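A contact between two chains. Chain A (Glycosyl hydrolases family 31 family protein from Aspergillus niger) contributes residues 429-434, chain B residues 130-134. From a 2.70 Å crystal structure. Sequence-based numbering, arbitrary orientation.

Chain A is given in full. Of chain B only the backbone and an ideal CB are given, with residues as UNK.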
# COMPACT_ATOMS: atom_id res chain seq x y z
N ALA A 429 13.20 7.90 -13.26
CA ALA A 429 12.53 9.14 -12.89
C ALA A 429 11.32 8.92 -11.99
O ALA A 429 10.67 9.89 -11.61
CB ALA A 429 12.11 9.90 -14.15
N GLY A 430 11.01 7.68 -11.66
CA GLY A 430 9.86 7.37 -10.85
C GLY A 430 9.31 6.01 -11.24
O GLY A 430 10.01 5.19 -11.82
N THR A 431 8.04 5.79 -10.91
CA THR A 431 7.34 4.58 -11.32
C THR A 431 6.40 4.90 -12.47
O THR A 431 6.21 6.06 -12.85
CB THR A 431 6.57 3.97 -10.15
OG1 THR A 431 5.54 4.88 -9.72
CG2 THR A 431 7.51 3.69 -8.99
N GLN A 432 5.82 3.84 -13.04
CA GLN A 432 4.84 4.03 -14.11
C GLN A 432 3.67 4.88 -13.65
O GLN A 432 3.15 5.70 -14.42
CB GLN A 432 4.36 2.67 -14.62
CG GLN A 432 3.33 2.75 -15.73
CD GLN A 432 3.90 3.29 -17.02
OE1 GLN A 432 5.10 3.21 -17.26
NE2 GLN A 432 3.03 3.84 -17.87
N LEU A 433 3.24 4.71 -12.40
CA LEU A 433 2.10 5.48 -11.90
C LEU A 433 2.45 6.93 -11.62
O LEU A 433 1.57 7.80 -11.66
CB LEU A 433 1.53 4.82 -10.64
CG LEU A 433 0.81 3.49 -10.87
CD1 LEU A 433 0.03 3.08 -9.63
CD2 LEU A 433 -0.10 3.59 -12.08
N SER A 434 3.72 7.22 -11.33
CA SER A 434 4.12 8.57 -10.93
C SER A 434 4.73 9.39 -12.06
O SER A 434 4.71 10.62 -11.98
CB SER A 434 5.12 8.50 -9.77
OG SER A 434 6.28 7.79 -10.13
N UNK B 130 4.49 0.75 -1.92
CA UNK B 130 3.52 1.72 -2.37
C UNK B 130 3.56 1.93 -3.87
O UNK B 130 4.39 1.36 -4.59
CB UNK B 130 3.75 3.05 -1.65
N UNK B 131 2.65 2.77 -4.38
CA UNK B 131 2.64 3.05 -5.82
C UNK B 131 3.77 3.95 -6.28
O UNK B 131 4.06 3.98 -7.48
CB UNK B 131 1.31 3.69 -6.21
N UNK B 132 4.42 4.67 -5.37
CA UNK B 132 5.51 5.55 -5.70
C UNK B 132 6.84 4.84 -5.72
O UNK B 132 6.92 3.61 -5.75
CB UNK B 132 5.56 6.72 -4.71
N UNK B 133 7.91 5.64 -5.70
CA UNK B 133 9.26 5.12 -5.82
C UNK B 133 9.94 4.89 -4.48
O UNK B 133 11.03 4.29 -4.45
CB UNK B 133 10.11 6.08 -6.66
N UNK B 134 9.35 5.35 -3.37
CA UNK B 134 9.94 5.09 -2.06
C UNK B 134 9.94 3.59 -1.78
O UNK B 134 9.01 2.87 -2.15
CB UNK B 134 9.18 5.84 -0.96

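Chain A presents the start of a helix. T431(A) occupies the N-cap position, with chi1 in the p well, and its OG1 accepts a weak capping bond from S434(A) N at 3.4 Å; S434(A) OG in turn accepts from T431(A) N at 2.8 Å. The cap residue and L433(A) both point toward chain B, so the partner meets a hydroxyl, a methyl and a leucine tip.

Position 130 lies beyond the reach of chain A: an ideal CB there has nothing of the other stretch within 5.5 Å. With phi/psi of -109/177, an extended conformation open to most residues, the contact sets no rule. The deposited residue is G130(B), which contributes no contact.

Position 131 carries the main polar message in its backbone, since its carbonyl O sits 2.8 Å from T431(A) OG1 and receives a hydrogen bond from that hydroxyl. Any residue could supply this acceptor. The side chain has a different task: CA-to-CB runs sideways, yet the ideal CB lies 3.7 Å from L433(A) CD1, so chain A offers an apolar surface. Alanine, valine, leucine or proline would suit it, and phi of -74 is compatible with a proline ring. The residue is P131(B); its CB packs 3.9 Å from L433(A) CD1, and the ring, puckered C-gamma endo, fixes phi beside the accepting carbonyl.

At position 132 the CA-to-CB bond points away, and the ideal CB is no closer than 5.3 Å to T431(A) OG1. Chain A therefore neither demands nor forbids a side chain close to the backbone, and phi/psi of -87/-164 does not by itself require glycine. Many residues, small or larger, would suit the visible surroundings here, and chain A alone does not single out glycine. G132(B) is found, and it takes part through its backbone: its O approaches T431(A) CG2 to 3.3 Å.

Position 133 turns its CB toward chain A, where it would lie 4.2 Å from T431(A) CG2 and 4.4 Å from G430(A) CA. The nearby surface is a methyl and a bare glycine backbone, with S434(A) OG farther off at 5.4 Å from the ideal CB. A small side chain fits naturally; alanine or serine would be reasonable. The deposited A133(B) places its methyl 4.2 Å from T431(A) CG2, extending the apolar side of the threonine contact over G430(A).

Position 134 points away, with no chain A atom within 5.5 Å of its ideal CB, so a polar or charged residue is as acceptable as any. E134(B) extends from there, its carboxylate hydrogen-bonded elsewhere in the structure.

Chain B 130-134: GPGAE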
# COMPACT_ATOMS: atom_id res chain seq x y z
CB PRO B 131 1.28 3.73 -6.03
CG PRO B 131 1.01 4.40 -4.72
CD PRO B 131 1.59 3.50 -3.66
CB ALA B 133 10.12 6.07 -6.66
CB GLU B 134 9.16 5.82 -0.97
CG GLU B 134 9.20 7.34 -1.08
CD GLU B 134 8.32 8.02 -0.05
OE1 GLU B 134 8.77 8.18 1.11
OE2 GLU B 134 7.17 8.38 -0.39
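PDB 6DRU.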